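Local coordinates for PppA (Pseudomonas aeruginosa, PDB 6JKV), which probably acts as a manganese-dependent serine/threonine phosphatase of the PP2C family and is a key regulatory component of the type VI secretion system, at residues Y29-V37 with P234-V242. Sequence-based numbering, arbitrary orientation.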
loop_
_atom_site.group_PDB
_atom_site.type_symbol
_atom_site.label_atom_id
_atom_site.label_comp_id
_atom_site.label_asym_id
_atom_site.label_seq_id
_atom_site.Cartn_x
_atom_site.Cartn_y
_atom_site.Cartn_z
ATOM N N TYR A 29 2.591 3.109 -18.172
ATOM C CA TYR A 29 2.749 3.288 -16.712
ATOM C C TYR A 29 4.222 3.093 -16.353
ATOM O O TYR A 29 4.761 2.037 -16.663
ATOM C CB TYR A 29 1.855 2.309 -15.955
ATOM C CG TYR A 29 0.391 2.675 -15.966
ATOM C CD1 TYR A 29 -0.113 3.626 -15.090
ATOM C CD2 TYR A 29 -0.487 2.091 -16.868
ATOM C CE1 TYR A 29 -1.455 3.975 -15.090
ATOM C CE2 TYR A 29 -1.828 2.441 -16.893
ATOM C CZ TYR A 29 -2.312 3.387 -16.005
ATOM O OH TYR A 29 -3.636 3.709 -16.067
ATOM N N ARG A 30 4.841 4.132 -15.789
ATOM C CA ARG A 30 6.178 4.079 -15.152
ATOM C C ARG A 30 5.980 3.916 -13.655
ATOM O O ARG A 30 5.043 4.526 -13.123
ATOM C CB ARG A 30 6.961 5.379 -15.323
ATOM C CG ARG A 30 7.951 5.378 -16.467
ATOM C CD ARG A 30 8.990 6.460 -16.271
ATOM N NE ARG A 30 9.468 7.000 -17.539
ATOM C CZ ARG A 30 10.531 6.571 -18.207
ATOM N NH1 ARG A 30 11.266 5.577 -17.751
ATOM N NH2 ARG A 30 10.862 7.142 -19.348
ATOM N N SER A 31 6.864 3.176 -12.995
ATOM C CA SER A 31 6.745 2.942 -11.543
ATOM C C SER A 31 8.119 2.706 -10.936
ATOM O O SER A 31 9.043 2.298 -11.652
ATOM C CB SER A 31 5.800 1.796 -11.251
ATOM O OG SER A 31 6.245 0.596 -11.870
ATOM N N ALA A 32 8.220 2.969 -9.644
ATOM C CA ALA A 32 9.432 2.727 -8.841
ATOM C C ALA A 32 9.006 2.555 -7.387
ATOM O O ALA A 32 7.988 3.145 -6.979
ATOM C CB ALA A 32 10.424 3.860 -8.995
ATOM N N SER A 33 9.770 1.766 -6.643
ATOM C CA SER A 33 9.523 1.489 -5.214
ATOM C C SER A 33 10.840 1.599 -4.460
ATOM O O SER A 33 11.901 1.273 -5.034
ATOM C CB SER A 33 8.927 0.133 -5.010
ATOM O OG SER A 33 9.926 -0.857 -5.197
ATOM N N TYR A 34 10.756 2.057 -3.219
ATOM C CA TYR A 34 11.908 2.117 -2.296
ATOM C C TYR A 34 11.383 1.974 -0.873
ATOM O O TYR A 34 10.355 2.579 -0.540
ATOM C CB TYR A 34 12.697 3.412 -2.482
ATOM C CG TYR A 34 13.982 3.474 -1.699
ATOM C CD1 TYR A 34 14.866 2.409 -1.678
ATOM C CD2 TYR A 34 14.325 4.609 -0.984
ATOM C CE1 TYR A 34 16.047 2.465 -0.955
ATOM C CE2 TYR A 34 15.513 4.688 -0.274
ATOM C CZ TYR A 34 16.365 3.602 -0.237
ATOM O OH TYR A 34 17.544 3.654 0.454
ATOM N N SER A 35 12.063 1.151 -0.081
ATOM C CA SER A 35 11.721 0.891 1.336
ATOM C C SER A 35 12.971 1.081 2.186
ATOM O O SER A 35 14.084 0.877 1.687
ATOM C CB SER A 35 11.127 -0.490 1.528
ATOM O OG SER A 35 10.590 -0.629 2.836
ATOM N N HIS A 36 12.784 1.481 3.432
ATOM C CA HIS A 36 13.881 1.588 4.419
ATOM C C HIS A 36 13.363 1.137 5.776
ATOM O O HIS A 36 12.208 1.473 6.129
ATOM C CB HIS A 36 14.448 3.004 4.475
ATOM C CG HIS A 36 15.804 3.082 5.102
ATOM N ND1 HIS A 36 16.003 2.928 6.464
ATOM C CD2 HIS A 36 17.027 3.301 4.567
ATOM C CE1 HIS A 36 17.285 3.054 6.738
ATOM N NE2 HIS A 36 17.938 3.276 5.591
ATOM N N VAL A 37 14.197 0.399 6.506
ATOM C CA VAL A 37 13.834 -0.137 7.844
ATOM C C VAL A 37 13.464 1.036 8.761
ATOM O O VAL A 37 12.634 0.844 9.666
ATOM C CB VAL A 37 14.975 -0.998 8.418
ATOM C CG1 VAL A 37 16.204 -0.168 8.768
ATOM C CG2 VAL A 37 14.493 -1.789 9.617
ATOM N N PRO A 234 9.748 8.919 -11.088
ATOM C CA PRO A 234 9.274 8.172 -9.920
ATOM C C PRO A 234 10.408 7.609 -9.053
ATOM O O PRO A 234 10.254 7.570 -7.862
ATOM C CB PRO A 234 8.430 7.042 -10.526
ATOM C CG PRO A 234 8.028 7.575 -11.878
ATOM C CD PRO A 234 9.226 8.368 -12.347
ATOM N N TYR A 235 11.526 7.210 -9.658
ATOM C CA TYR A 235 12.692 6.636 -8.936
ATOM C C TYR A 235 13.271 7.676 -7.969
ATOM O O TYR A 235 13.507 7.341 -6.782
ATOM C CB TYR A 235 13.757 6.192 -9.935
ATOM C CG TYR A 235 14.934 5.446 -9.359
ATOM C CD1 TYR A 235 15.987 6.112 -8.738
ATOM C CD2 TYR A 235 15.002 4.068 -9.443
ATOM C CE1 TYR A 235 17.070 5.424 -8.220
ATOM C CE2 TYR A 235 16.085 3.366 -8.945
ATOM C CZ TYR A 235 17.118 4.044 -8.320
ATOM O OH TYR A 235 18.185 3.362 -7.811
ATOM N N ALA A 236 13.545 8.885 -8.468
ATOM C CA ALA A 236 14.050 10.003 -7.640
ATOM C C ALA A 236 12.983 10.388 -6.611
ATOM O O ALA A 236 13.361 10.722 -5.484
ATOM C CB ALA A 236 14.433 11.184 -8.499
ATOM N N VAL A 237 11.703 10.319 -6.983
ATOM C CA VAL A 237 10.584 10.767 -6.107
ATOM C C VAL A 237 10.501 9.842 -4.892
ATOM O O VAL A 237 10.512 10.349 -3.766
ATOM C CB VAL A 237 9.253 10.850 -6.876
ATOM C CG1 VAL A 237 8.072 10.870 -5.934
ATOM C CG2 VAL A 237 9.203 12.055 -7.791
ATOM N N VAL A 238 10.459 8.525 -5.099
ATOM C CA VAL A 238 10.348 7.561 -3.971
ATOM C C VAL A 238 11.582 7.717 -3.081
ATOM O O VAL A 238 11.413 7.720 -1.864
ATOM C CB VAL A 238 10.147 6.108 -4.445
ATOM C CG1 VAL A 238 8.810 5.954 -5.161
ATOM C CG2 VAL A 238 11.286 5.613 -5.323
ATOM N N ARG A 239 12.771 7.871 -3.661
ATOM C CA ARG A 239 14.022 8.009 -2.869
ATOM C C ARG A 239 14.000 9.324 -2.086
ATOM O O ARG A 239 14.526 9.348 -0.958
ATOM C CB ARG A 239 15.263 7.915 -3.759
ATOM C CG ARG A 239 15.963 6.571 -3.646
ATOM C CD ARG A 239 16.383 6.049 -4.990
ATOM N NE ARG A 239 16.694 4.629 -4.935
ATOM C CZ ARG A 239 15.927 3.653 -5.416
ATOM N NH1 ARG A 239 14.760 3.914 -5.982
ATOM N NH2 ARG A 239 16.321 2.398 -5.309
ATOM N N SER A 240 13.431 10.392 -2.652
ATOM C CA SER A 240 13.331 11.708 -1.967
ATOM C C SER A 240 12.302 11.615 -0.834
ATOM O O SER A 240 12.533 12.213 0.239
ATOM C CB SER A 240 13.000 12.801 -2.925
ATOM O OG SER A 240 13.934 12.825 -3.991
ATOM N N LEU A 241 11.210 10.882 -1.044
ATOM C CA LEU A 241 10.188 10.690 0.015
ATOM C C LEU A 241 10.820 9.973 1.207
ATOM O O LEU A 241 10.678 10.469 2.346
ATOM C CB LEU A 241 9.012 9.887 -0.538
ATOM C CG LEU A 241 8.067 10.647 -1.462
ATOM C CD1 LEU A 241 7.151 9.668 -2.184
ATOM C CD2 LEU A 241 7.261 11.670 -0.677
ATOM N N VAL A 242 11.501 8.856 0.947
ATOM C CA VAL A 242 12.137 8.037 2.012
ATOM C C VAL A 242 13.207 8.896 2.700
ATOM O O VAL A 242 13.256 8.880 3.948
ATOM C CB VAL A 242 12.690 6.715 1.447
ATOM C CG1 VAL A 242 13.574 5.987 2.446
ATOM C CG2 VAL A 242 11.555 5.816 0.973
HETATM O O HOH W 1 13.023 2.252 -7.217
#
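Tyr34 lies between Arg239 and Val242, residues three apart, close to one turn, on helix 234-247. Its CG stands anti to the backbone N (chi1 -173°), which lays the ring along the helix flank, between these side chains. Arg239 covers one ring face: its guanidinium is stacked with planes 17° apart, an off-centre cation-pi contact in which CZ is 4.5 Å from the Tyr34 ring centroid. Arg239 CG also lies over that face, 4.1 Å from the Tyr34 centroid, a CH-pi contact; the chain's bend at chi2 then helps lay the guanidinium along the ring. The opposite guanidinium face meets the Tyr235 ring, whose CZ lies 3.2 Å above the guanidinium plane, so the cation is sandwiched between two tyrosines. A water bridges the segments, accepting from Arg239 NH1 (2.7 Å) and donating to Ser33 O (2.6 Å). Val242 approaches the ring obliquely, CG1 lying 3.6 Å from Tyr34 CE2, and the same methyl touches His36 CB. Small Ala32 packs its CB 3.6 Å from Tyr235 CA and on Pro234 and Val238; the segment axes come within 7.1 Å, their directions 26° apart. Val238 also touches Val258 of the neighbouring strand 254-261, and Leu241 packs against helix 222-229. Helix 234-247 thus covers the outer face of one sheet of the PP2C alpha-beta-beta-alpha sandwich beside its edge strand 29-36, whose serines face the other sheet, Ser31 OG bonding Asp50 OD1.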